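Local structure of beta-n-acetylhexosaminidase (Streptococcus pneumoniae, 2YLA) at residues 12-17 against 325-330; 116-121 against 182-187; 247-252 against 260-265. The protein removes terminal beta-linked N-acetylhexosamine residues as a family 20 glycoside hydrolase, probably trimming N-acetylglucosamine from the arms of N-glycans. The protein carries 1 engineered substitution. All coordinates share one frame; numbering follows the deposited sequence.

In the fold
The chain enters the barrel near its N terminus through strand 10-16, whose partner, strand 321-329, comes about 300 residues later. Interaction 1 joins these two strands and so closes a loop of that length. Interactions 2 and 3 both nest inside it, one after the other without crossing. Interaction 2 ties the end of strand 110-117 to the loop that follows strand 176-180, its neighbour in the sheet. Interaction 3 is the most local, folding helix 262-267 back on strand 246-249. Centres lie 17 to 18 Å apart, yet all three contacts touch the same N-acetylglucosamine, reached by Trp-329, by the pair Asp-182 and Gln-183 with His-120, and by Trp-250.

Interaction 1. Residues 12-17 against 325-330; sequences VISIDA and MLSIWA. With NAG (2-acetamido-2-deoxy-beta-D-glucopyranose), chain E.
Asp-16 reaches across to strand 325-329 with CB, CG and OD2. Its CB lies 3.2 Å from Ile-328 O; CG, anti to the backbone N (chi1 -175°), comes near CE3 of Trp-329; and OD2, at the edge of that ring with the carboxylate turned 66° from its plane, accepts the N-H of Ala-330 (OD2 to N 2.8 Å) on its anti side, 21° out of the carboxylate plane. Arg-19 forms a salt bridge with the same oxygen, so a carboxylate here serves a backbone amide and a cation together. Further back the strands pair in parallel: Leu-326 N gives to Val-12 O (2.7 Å), Ser-14 N to Leu-326 O and Ile-328 N to Ser-14 O. On one face Ile-13 CD1 meets Ile-328 CG1 at 3.8 Å, and both residues, with Leu-326, present apolar branches to Met-346, Leu-345, Phe-349 and Ile-342 of helix 339-351. Toward the other face a water joins Ser-14 OG to Ile-328 O (2.8 Å from the water), while Ser-14 OG also bonds His-43. The Trp-329 indole carries the N-acetylglucosamine on one face, C5 3.8 Å above its plane. First strand joined to last in parallel closes a TIM barrel, here beside the bound sugar.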
loop_
_atom_site.group_PDB
_atom_site.type_symbol
_atom_site.label_atom_id
_atom_site.label_comp_id
_atom_site.label_asym_id
_atom_site.label_seq_id
_atom_site.Cartn_x
_atom_site.Cartn_y
_atom_site.Cartn_z
ATOM N N VAL A 12 2.589 -7.811 -3.610
ATOM C CA VAL A 12 1.690 -6.961 -2.839
ATOM C C VAL A 12 0.399 -6.639 -3.594
ATOM O O VAL A 12 0.420 -6.339 -4.789
ATOM C CB VAL A 12 2.391 -5.649 -2.382
ATOM C CG1 VAL A 12 1.571 -4.942 -1.322
ATOM C CG2 VAL A 12 3.798 -5.931 -1.846
ATOM N N ILE A 13 -0.721 -6.727 -2.880
ATOM C CA ILE A 13 -2.005 -6.239 -3.369
ATOM C C ILE A 13 -2.354 -4.926 -2.657
ATOM O O ILE A 13 -2.361 -4.861 -1.425
ATOM C CB ILE A 13 -3.138 -7.318 -3.237
ATOM C CG1 ILE A 13 -4.503 -6.756 -3.656
ATOM C CG2 ILE A 13 -3.205 -7.903 -1.821
ATOM C CD1 ILE A 13 -4.613 -6.410 -5.121
ATOM N N SER A 14 -2.616 -3.884 -3.447
ATOM C CA SER A 14 -2.949 -2.554 -2.929
ATOM C C SER A 14 -4.444 -2.248 -3.018
ATOM O O SER A 14 -5.040 -2.315 -4.100
ATOM C CB SER A 14 -2.153 -1.475 -3.667
ATOM O OG SER A 14 -2.550 -0.178 -3.251
ATOM N N ILE A 15 -5.031 -1.902 -1.873
ATOM C CA ILE A 15 -6.461 -1.603 -1.770
ATOM C C ILE A 15 -6.671 -0.130 -1.418
ATOM O O ILE A 15 -6.220 0.337 -0.367
ATOM C CB ILE A 15 -7.158 -2.504 -0.706
ATOM C CG1 ILE A 15 -6.857 -3.993 -0.945
ATOM C CG2 ILE A 15 -8.666 -2.235 -0.647
ATOM C CD1 ILE A 15 -7.357 -4.565 -2.286
ATOM N N ASP A 16 -7.354 0.592 -2.302
ATOM C CA ASP A 16 -7.652 2.007 -2.092
ATOM C C ASP A 16 -8.773 2.155 -1.066
ATOM O O ASP A 16 -9.941 2.327 -1.422
ATOM C CB ASP A 16 -8.032 2.670 -3.422
ATOM C CG ASP A 16 -8.234 4.177 -3.308
ATOM O OD1 ASP A 16 -7.951 4.769 -2.244
ATOM O OD2 ASP A 16 -8.682 4.776 -4.308
ATOM N N ALA A 17 -8.409 2.079 0.211
ATOM C CA ALA A 17 -9.386 2.161 1.294
ATOM C C ALA A 17 -9.369 3.535 1.961
ATOM O O ALA A 17 -9.879 3.707 3.068
ATOM C CB ALA A 17 -9.148 1.050 2.317
ATOM N N MET A 325 3.818 -4.760 -6.955
ATOM C CA MET A 325 2.527 -4.423 -6.354
ATOM C C MET A 325 1.419 -4.291 -7.404
ATOM O O MET A 325 1.590 -3.622 -8.422
ATOM C CB MET A 325 2.629 -3.148 -5.504
ATOM C CG MET A 325 1.337 -2.775 -4.781
ATOM S SD MET A 325 1.545 -1.750 -3.309
ATOM C CE MET A 325 1.949 -0.153 -4.010
ATOM N N LEU A 326 0.292 -4.948 -7.143
ATOM C CA LEU A 326 -0.908 -4.836 -7.966
ATOM C C LEU A 326 -1.897 -3.914 -7.255
ATOM O O LEU A 326 -2.222 -4.128 -6.084
ATOM C CB LEU A 326 -1.533 -6.216 -8.172
ATOM C CG LEU A 326 -2.630 -6.376 -9.225
ATOM C CD1 LEU A 326 -2.043 -6.944 -10.496
ATOM C CD2 LEU A 326 -3.689 -7.316 -8.699
ATOM N N SER A 327 -2.382 -2.898 -7.963
ATOM C CA SER A 327 -3.120 -1.815 -7.314
ATOM C C SER A 327 -4.579 -1.669 -7.750
ATOM O O SER A 327 -4.878 -1.534 -8.940
ATOM C CB SER A 327 -2.371 -0.493 -7.483
ATOM O OG SER A 327 -1.022 -0.619 -7.064
ATOM N N ILE A 328 -5.469 -1.695 -6.759
ATOM C CA ILE A 328 -6.907 -1.510 -6.950
ATOM C C ILE A 328 -7.317 -0.130 -6.425
ATOM O O ILE A 328 -7.034 0.204 -5.276
ATOM C CB ILE A 328 -7.729 -2.613 -6.218
ATOM C CG1 ILE A 328 -7.240 -4.023 -6.596
ATOM C CG2 ILE A 328 -9.234 -2.440 -6.471
ATOM C CD1 ILE A 328 -7.540 -4.469 -8.036
ATOM N N TRP A 329 -7.991 0.655 -7.263
ATOM C CA TRP A 329 -8.306 2.047 -6.941
ATOM C C TRP A 329 -9.801 2.353 -6.947
ATOM O O TRP A 329 -10.573 1.719 -7.670
ATOM C CB TRP A 329 -7.592 2.986 -7.909
ATOM C CG TRP A 329 -6.117 2.782 -7.944
ATOM C CD1 TRP A 329 -5.421 2.022 -8.833
ATOM C CD2 TRP A 329 -5.147 3.336 -7.044
ATOM N NE1 TRP A 329 -4.080 2.073 -8.552
ATOM C CE2 TRP A 329 -3.883 2.871 -7.457
ATOM C CE3 TRP A 329 -5.226 4.185 -5.931
ATOM C CZ2 TRP A 329 -2.704 3.220 -6.797
ATOM C CZ3 TRP A 329 -4.051 4.537 -5.279
ATOM C CH2 TRP A 329 -2.807 4.053 -5.714
ATOM N N ALA A 330 -10.192 3.347 -6.153
ATOM C CA ALA A 330 -11.590 3.741 -6.031
ATOM C C ALA A 330 -11.799 5.224 -6.339
ATOM O O ALA A 330 -12.355 5.965 -5.523
ATOM C CB ALA A 330 -12.108 3.394 -4.645
HETATM C C1 NAG E . -3.228 7.666 -10.615
HETATM C C2 NAG E . -3.200 8.013 -9.104
HETATM C C3 NAG E . -4.248 7.311 -8.232
HETATM C C4 NAG E . -5.368 6.730 -9.074
HETATM C C5 NAG E . -4.753 5.778 -10.095
HETATM C C6 NAG E . -5.822 5.057 -10.909
HETATM C C7 NAG E . -1.153 6.765 -8.325
HETATM C C8 NAG E . 0.174 6.962 -7.655
HETATM N N2 NAG E . -1.872 7.881 -8.498
HETATM O O3 NAG E . -4.782 8.224 -7.297
HETATM O O4 NAG E . -6.290 6.070 -8.239
HETATM O O5 NAG E . -3.889 6.456 -10.996
HETATM O O6 NAG E . -6.434 5.947 -11.817
HETATM O O7 NAG E . -1.497 5.634 -8.670
HETATM O O HOH W 1 -4.349 0.947 -4.790
#

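Interaction 2. Residues 116-121 against 182-187; sequences NSPGHM and DQYAND. Engineered in segment 182-187: Gln-183 (natural residue Glu). With NAG (2-acetamido-2-deoxy-beta-D-glucopyranose), chain E; MAN (alpha-D-mannopyranose), chain B.
The amide of Gln-183 is engaged at both ends: OE1 accepts a weak bond from His-120 NE2 (3.3 Å), at the edge of the imidazole, and NE2 donates to mannose O2 at 3.0 Å and O5 at 3.2 Å. The Gln-183 chain, extended beyond CG (chi2 -176°), carries the amide out to the sugar. Asp-182, its CG set between the backbone N and the carbonyl carbon (chi1 58°), brings its carboxylate beside the same imidazole; OD2 is 3.0 Å from His-120 NE2, at an angle too poor for a hydrogen bond. Amide and carboxylate each lie within 12° of the ring plane. Gln-183 is engineered; the natural residue is Glu. The Asp-182 and natural Glu pair is consistent with the Asp-Glu signature of family 20 hydrolases, in which Glu is the general acid and Asp steers the 2-acetamido group. Asp-182 OD2 comes to 3.5 Å from N2 of the N-acetylglucosamine, a position compatible with that role. Imidazole suits position 120 because it has a polar nitrogen on each side: ND1 makes a weak bond with Asp-49. A water donates to Gln-183 O (3.0 Å) and weakly accepts from His-120 N. Farther from the sugar, Pro-118, after a cis peptide bond, sets CG against the edge of the Tyr-184 ring, 3.8 Å from CD2.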
loop_
_atom_site.group_PDB
_atom_site.type_symbol
_atom_site.label_atom_id
_atom_site.label_comp_id
_atom_site.label_asym_id
_atom_site.label_seq_id
_atom_site.Cartn_x
_atom_site.Cartn_y
_atom_site.Cartn_z
ATOM N N ASN A 116 -1.728 9.486 3.021
ATOM C CA ASN A 116 -1.242 10.332 1.935
ATOM C C ASN A 116 -1.227 11.824 2.237
ATOM O O ASN A 116 -2.186 12.380 2.778
ATOM C CB ASN A 116 -2.040 10.067 0.652
ATOM C CG ASN A 116 -1.187 10.137 -0.603
ATOM O OD1 ASN A 116 -1.588 9.645 -1.654
ATOM N ND2 ASN A 116 -0.009 10.745 -0.501
ATOM N N SER A 117 -0.108 12.444 1.872
ATOM C CA SER A 117 0.121 13.886 1.912
ATOM C C SER A 117 1.417 14.098 1.116
ATOM O O SER A 117 2.171 13.142 0.925
ATOM C CB SER A 117 0.266 14.386 3.352
ATOM O OG SER A 117 1.516 14.011 3.895
ATOM N N PRO A 118 1.683 15.331 0.634
ATOM C CA PRO A 118 0.897 16.563 0.756
ATOM C C PRO A 118 -0.288 16.653 -0.214
ATOM O O PRO A 118 -1.133 17.531 -0.062
ATOM C CB PRO A 118 1.923 17.660 0.469
ATOM C CG PRO A 118 2.912 17.026 -0.416
ATOM C CD PRO A 118 2.948 15.565 -0.088
ATOM N N GLY A 119 -0.343 15.764 -1.202
ATOM C CA GLY A 119 -1.507 15.670 -2.080
ATOM C C GLY A 119 -2.472 14.638 -1.535
ATOM O O GLY A 119 -2.145 13.920 -0.584
ATOM N N HIS A 120 -3.665 14.566 -2.122
ATOM C CA HIS A 120 -4.643 13.545 -1.746
ATOM C C HIS A 120 -5.017 13.593 -0.270
ATOM O O HIS A 120 -4.981 12.571 0.423
ATOM C CB HIS A 120 -4.106 12.156 -2.079
ATOM C CG HIS A 120 -4.018 11.885 -3.540
ATOM N ND1 HIS A 120 -5.120 11.547 -4.291
ATOM C CD2 HIS A 120 -2.970 11.910 -4.395
ATOM C CE1 HIS A 120 -4.755 11.373 -5.547
ATOM N NE2 HIS A 120 -3.455 11.585 -5.637
ATOM N N MET A 121 -5.374 14.779 0.208
ATOM C CA MET A 121 -5.716 14.957 1.613
ATOM C C MET A 121 -6.922 15.874 1.802
ATOM O O MET A 121 -6.907 16.771 2.646
ATOM C CB MET A 121 -4.498 15.435 2.422
ATOM C CG MET A 121 -3.761 16.634 1.850
ATOM S SD MET A 121 -2.402 17.182 2.896
ATOM C CE MET A 121 -3.299 17.897 4.269
ATOM N N ASP A 182 2.251 11.772 -4.016
ATOM C CA ASP A 182 1.940 11.755 -5.448
ATOM C C ASP A 182 1.035 12.913 -5.890
ATOM O O ASP A 182 0.274 13.467 -5.091
ATOM C CB ASP A 182 1.311 10.411 -5.844
ATOM C CG ASP A 182 0.046 10.095 -5.056
ATOM O OD1 ASP A 182 0.104 10.097 -3.809
ATOM O OD2 ASP A 182 -1.003 9.831 -5.685
ATOM N N GLN A 183 1.143 13.269 -7.170
ATOM C CA GLN A 183 0.261 14.244 -7.833
ATOM C C GLN A 183 -0.086 15.482 -6.988
ATOM O O GLN A 183 -1.216 15.624 -6.511
ATOM C CB GLN A 183 -1.008 13.545 -8.340
ATOM C CG GLN A 183 -0.726 12.223 -9.049
ATOM C CD GLN A 183 -1.965 11.570 -9.626
ATOM O OE1 GLN A 183 -2.963 11.366 -8.928
ATOM N NE2 GLN A 183 -1.904 11.222 -10.906
ATOM N N TYR A 184 0.893 16.369 -6.812
ATOM C CA TYR A 184 0.709 17.604 -6.047
ATOM C C TYR A 184 -0.238 18.562 -6.764
ATOM O O TYR A 184 -0.087 18.814 -7.956
ATOM C CB TYR A 184 2.057 18.293 -5.796
ATOM C CG TYR A 184 1.993 19.458 -4.826
ATOM C CD1 TYR A 184 1.681 20.744 -5.268
ATOM C CD2 TYR A 184 2.252 19.273 -3.469
ATOM C CE1 TYR A 184 1.615 21.816 -4.382
ATOM C CE2 TYR A 184 2.196 20.341 -2.571
ATOM C CZ TYR A 184 1.874 21.608 -3.036
ATOM O OH TYR A 184 1.815 22.669 -2.158
ATOM N N ALA A 185 -1.216 19.080 -6.021
ATOM C CA ALA A 185 -2.163 20.088 -6.511
ATOM C C ALA A 185 -2.626 19.876 -7.953
ATOM O O ALA A 185 -2.730 20.833 -8.722
ATOM C CB ALA A 185 -1.590 21.492 -6.323
ATOM N N ASN A 186 -2.912 18.623 -8.305
ATOM C CA ASN A 186 -3.371 18.288 -9.656
ATOM C C ASN A 186 -4.690 18.949 -10.054
ATOM O O ASN A 186 -4.871 19.324 -11.213
ATOM C CB ASN A 186 -3.445 16.770 -9.853
ATOM C CG ASN A 186 -2.206 16.206 -10.539
ATOM O OD1 ASN A 186 -2.288 15.199 -11.248
ATOM N ND2 ASN A 186 -1.055 16.858 -10.342
ATOM N N ASP A 187 -5.597 19.099 -9.090
ATOM C CA ASP A 187 -6.874 19.764 -9.337
ATOM C C ASP A 187 -6.688 21.259 -9.607
ATOM O O ASP A 187 -7.444 21.853 -10.377
ATOM C CB ASP A 187 -7.852 19.529 -8.173
ATOM C CG ASP A 187 -7.420 20.214 -6.877
ATOM O OD1 ASP A 187 -6.202 20.339 -6.620
ATOM O OD2 ASP A 187 -8.314 20.619 -6.105
HETATM C C1 NAG E . -3.228 7.666 -10.615
HETATM C C2 NAG E . -3.200 8.013 -9.104
HETATM C C3 NAG E . -4.248 7.311 -8.232
HETATM C C4 NAG E . -5.368 6.730 -9.074
HETATM C C5 NAG E . -4.753 5.778 -10.095
HETATM C C6 NAG E . -5.822 5.057 -10.909
HETATM C C7 NAG E . -1.153 6.765 -8.325
HETATM C C8 NAG E . 0.174 6.962 -7.655
HETATM N N2 NAG E . -1.872 7.881 -8.498
HETATM O O3 NAG E . -4.782 8.224 -7.297
HETATM O O4 NAG E . -6.290 6.070 -8.239
HETATM O O5 NAG E . -3.889 6.456 -10.996
HETATM O O6 NAG E . -6.434 5.947 -11.817
HETATM O O7 NAG E . -1.497 5.634 -8.670
HETATM C C1 MAN B . -3.721 9.242 -13.732
HETATM C C2 MAN B . -4.432 8.642 -12.511
HETATM C C3 MAN B . -5.788 9.331 -12.323
HETATM C C4 MAN B . -5.645 10.852 -12.256
HETATM C C5 MAN B . -4.812 11.375 -13.428
HETATM C C6 MAN B . -4.484 12.858 -13.276
HETATM O O2 MAN B . -3.646 8.855 -11.346
HETATM O O3 MAN B . -6.412 8.882 -11.142
HETATM O O4 MAN B . -6.926 11.443 -12.266
HETATM O O5 MAN B . -3.596 10.649 -13.554
HETATM O O6 MAN B . -5.005 13.568 -14.378
HETATM O O HOH W 2 -3.926 15.544 -5.314
#

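Interaction 3. Residues 247-252 against 260-265; sequences ISYWSK and ASPQYL. With NAG (2-acetamido-2-deoxy-beta-D-glucopyranose), chain E; NAG (2-acetamido-2-deoxy-beta-D-glucopyranose), chain C.
Tyr-249 and Pro-262 head a helix-on-strand contact, mostly apolar, in which the first turn of helix 262-267 lies against the end of strand 246-249 on the outer side of the barrel. Pro-262 CG sits over one face of the phenol ring, 3.8 Å from the ring centroid and 24° off the normal, a CH-pi contact in which the two side chains cross at about a right angle. At the ring edge Leu-265 CD2 lies in plane, 3.7 Å from Tyr-249 CD2. The hydroxyl adds a polar bond: Tyr-249 OH donates to Ala-260 O (2.6 Å), in the carbonyl plane on a lone pair. Tyrosine thus suits the site doubly, offering a flat apolar surface to the helix and a donor for a carbonyl in the loop before it. Leu-265 CD2 also meets Ile-247 CG2 at 3.9 Å, and Phe-272 of the next strand touches both residues, so this is the interior of a beta-alpha-beta unit made of strand 246-249, helix 262-267 and strand 272-274. Ser-261 is the N-cap. Its OG, placed between the backbone N and the carbonyl carbon (chi1 58°), accepts from Tyr-264 N at 3.2 Å, and Pro-262 fits the first helical turn, where no amide hydrogen is needed. At the solvent side the aliphatic part of Lys-252 lies along Ser-261, CD to CB 3.8 Å. Trp-250, which follows Tyr-249, instead meets the N-acetylglucosamine: the acetamido methyl C8 lies over one face of its indole, 3.5 Å from NE1; Asp-229 accepts the hydrogen bond from that NE1.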
loop_
_atom_site.group_PDB
_atom_site.type_symbol
_atom_site.label_atom_id
_atom_site.label_comp_id
_atom_site.label_asym_id
_atom_site.label_seq_id
_atom_site.Cartn_x
_atom_site.Cartn_y
_atom_site.Cartn_z
ATOM N N ILE A 247 10.958 3.417 -3.413
ATOM C CA ILE A 247 10.128 4.030 -4.442
ATOM C C ILE A 247 9.121 3.044 -5.026
ATOM O O ILE A 247 9.489 2.053 -5.662
ATOM C CB ILE A 247 10.979 4.674 -5.573
ATOM C CG1 ILE A 247 11.905 5.766 -5.011
ATOM C CG2 ILE A 247 10.090 5.237 -6.675
ATOM C CD1 ILE A 247 11.191 6.940 -4.317
ATOM N N SER A 248 7.848 3.326 -4.780
ATOM C CA SER A 248 6.743 2.641 -5.436
ATOM C C SER A 248 6.541 3.297 -6.806
ATOM O O SER A 248 5.809 4.284 -6.938
ATOM C CB SER A 248 5.488 2.746 -4.563
ATOM O OG SER A 248 4.337 2.254 -5.218
ATOM N N TYR A 249 7.220 2.762 -7.818
ATOM C CA TYR A 249 7.213 3.363 -9.151
ATOM C C TYR A 249 6.003 2.903 -9.955
ATOM O O TYR A 249 5.825 1.707 -10.186
ATOM C CB TYR A 249 8.511 3.051 -9.907
ATOM C CG TYR A 249 8.798 4.011 -11.046
ATOM C CD1 TYR A 249 8.146 3.885 -12.275
ATOM C CD2 TYR A 249 9.717 5.051 -10.894
ATOM C CE1 TYR A 249 8.397 4.768 -13.316
ATOM C CE2 TYR A 249 9.976 5.941 -11.935
ATOM C CZ TYR A 249 9.310 5.791 -13.141
ATOM O OH TYR A 249 9.560 6.657 -14.179
ATOM N N TRP A 250 5.178 3.856 -10.381
ATOM C CA TRP A 250 3.951 3.527 -11.102
ATOM C C TRP A 250 3.929 3.987 -12.563
ATOM O O TRP A 250 3.340 3.317 -13.412
ATOM C CB TRP A 250 2.709 4.015 -10.339
ATOM C CG TRP A 250 2.423 5.482 -10.444
ATOM C CD1 TRP A 250 3.024 6.484 -9.745
ATOM C CD2 TRP A 250 1.451 6.110 -11.291
ATOM N NE1 TRP A 250 2.495 7.699 -10.108
ATOM C CE2 TRP A 250 1.526 7.498 -11.054
ATOM C CE3 TRP A 250 0.526 5.633 -12.230
ATOM C CZ2 TRP A 250 0.713 8.420 -11.720
ATOM C CZ3 TRP A 250 -0.283 6.549 -12.896
ATOM C CH2 TRP A 250 -0.181 7.928 -12.636
ATOM N N SER A 251 4.567 5.120 -12.846
ATOM C CA SER A 251 4.559 5.710 -14.185
ATOM C C SER A 251 5.658 6.750 -14.352
ATOM O O SER A 251 6.137 7.323 -13.372
ATOM C CB SER A 251 3.201 6.361 -14.472
ATOM O OG SER A 251 3.213 7.057 -15.706
ATOM N N LYS A 252 6.052 6.991 -15.598
ATOM C CA LYS A 252 6.971 8.082 -15.913
ATOM C C LYS A 252 6.195 9.349 -16.286
ATOM O O LYS A 252 6.780 10.406 -16.531
ATOM C CB LYS A 252 7.927 7.677 -17.035
ATOM C CG LYS A 252 9.219 8.487 -17.067
ATOM C CD LYS A 252 10.204 7.939 -18.078
ATOM C CE LYS A 252 9.845 8.348 -19.485
ATOM N NZ LYS A 252 10.882 7.870 -20.417
ATOM N N ALA A 260 10.631 11.561 -13.204
ATOM C CA ALA A 260 11.925 10.904 -13.277
ATOM C C ALA A 260 11.749 9.486 -13.789
ATOM O O ALA A 260 10.820 8.786 -13.385
ATOM C CB ALA A 260 12.586 10.887 -11.917
ATOM N N SER A 261 12.635 9.076 -14.692
ATOM C CA SER A 261 12.656 7.708 -15.192
ATOM C C SER A 261 13.102 6.740 -14.089
ATOM O O SER A 261 13.726 7.162 -13.108
ATOM C CB SER A 261 13.579 7.604 -16.408
ATOM O OG SER A 261 14.898 8.008 -16.090
ATOM N N PRO A 262 12.772 5.442 -14.230
ATOM C CA PRO A 262 13.280 4.469 -13.271
ATOM C C PRO A 262 14.806 4.402 -13.314
ATOM O O PRO A 262 15.443 4.212 -12.275
ATOM C CB PRO A 262 12.677 3.145 -13.754
ATOM C CG PRO A 262 11.564 3.513 -14.642
ATOM C CD PRO A 262 11.940 4.804 -15.265
ATOM N N GLN A 263 15.373 4.578 -14.510
ATOM C CA GLN A 263 16.823 4.570 -14.714
ATOM C C GLN A 263 17.547 5.661 -13.926
ATOM O O GLN A 263 18.580 5.400 -13.305
ATOM C CB GLN A 263 17.177 4.687 -16.202
ATOM C CG GLN A 263 16.726 3.515 -17.063
ATOM C CD GLN A 263 15.418 3.781 -17.794
ATOM O OE1 GLN A 263 14.501 4.397 -17.250
ATOM N NE2 GLN A 263 15.328 3.314 -19.034
ATOM N N TYR A 264 17.004 6.879 -13.954
ATOM C CA TYR A 264 17.615 8.008 -13.251
ATOM C C TYR A 264 17.498 7.840 -11.742
ATOM O O TYR A 264 18.404 8.202 -10.990
ATOM C CB TYR A 264 16.987 9.339 -13.686
ATOM C CG TYR A 264 17.711 10.548 -13.134
ATOM C CD1 TYR A 264 18.819 11.081 -13.794
ATOM C CD2 TYR A 264 17.302 11.147 -11.941
ATOM C CE1 TYR A 264 19.498 12.187 -13.286
ATOM C CE2 TYR A 264 17.973 12.252 -11.424
ATOM C CZ TYR A 264 19.070 12.765 -12.101
ATOM O OH TYR A 264 19.735 13.860 -11.595
ATOM N N LEU A 265 16.369 7.285 -11.320
ATOM C CA LEU A 265 16.070 7.051 -9.918
ATOM C C LEU A 265 16.956 5.933 -9.369
ATOM O O LEU A 265 17.450 6.017 -8.242
ATOM C CB LEU A 265 14.592 6.687 -9.786
ATOM C CG LEU A 265 13.656 7.488 -8.876
ATOM C CD1 LEU A 265 13.899 8.995 -8.939
ATOM C CD2 LEU A 265 12.224 7.170 -9.256
HETATM C C1 NAG E . -3.228 7.666 -10.615
HETATM C C2 NAG E . -3.200 8.013 -9.104
HETATM C C3 NAG E . -4.248 7.311 -8.232
HETATM C C4 NAG E . -5.368 6.730 -9.074
HETATM C C5 NAG E . -4.753 5.778 -10.095
HETATM C C6 NAG E . -5.822 5.057 -10.909
HETATM C C7 NAG E . -1.153 6.765 -8.325
HETATM C C8 NAG E . 0.174 6.962 -7.655
HETATM N N2 NAG E . -1.872 7.881 -8.498
HETATM O O3 NAG E . -4.782 8.224 -7.297
HETATM O O4 NAG E . -6.290 6.070 -8.239
HETATM O O5 NAG E . -3.889 6.456 -10.996
HETATM O O6 NAG E . -6.434 5.947 -11.817
HETATM O O7 NAG E . -1.497 5.634 -8.670
HETATM C C1 NAG C . -2.501 5.919 -16.484
HETATM C C2 NAG C . -1.216 5.086 -16.451
HETATM C C3 NAG C . -1.573 3.636 -16.805
HETATM C C4 NAG C . -2.738 3.121 -15.950
HETATM C C5 NAG C . -3.882 4.136 -15.816
HETATM C C6 NAG C . -4.873 3.712 -14.738
HETATM C C7 NAG C . 0.294 5.562 -18.496
HETATM C C8 NAG C . -0.382 4.621 -19.461
HETATM N N2 NAG C . -0.124 5.701 -17.222
HETATM O O3 NAG C . -0.448 2.799 -16.651
HETATM O O4 NAG C . -3.228 1.929 -16.526
HETATM O O5 NAG C . -3.385 5.424 -15.498
HETATM O O6 NAG C . -5.675 4.814 -14.371
HETATM O O7 NAG C . 1.256 6.211 -18.909
HETATM O O HOH W 3 12.217 5.047 -19.298
#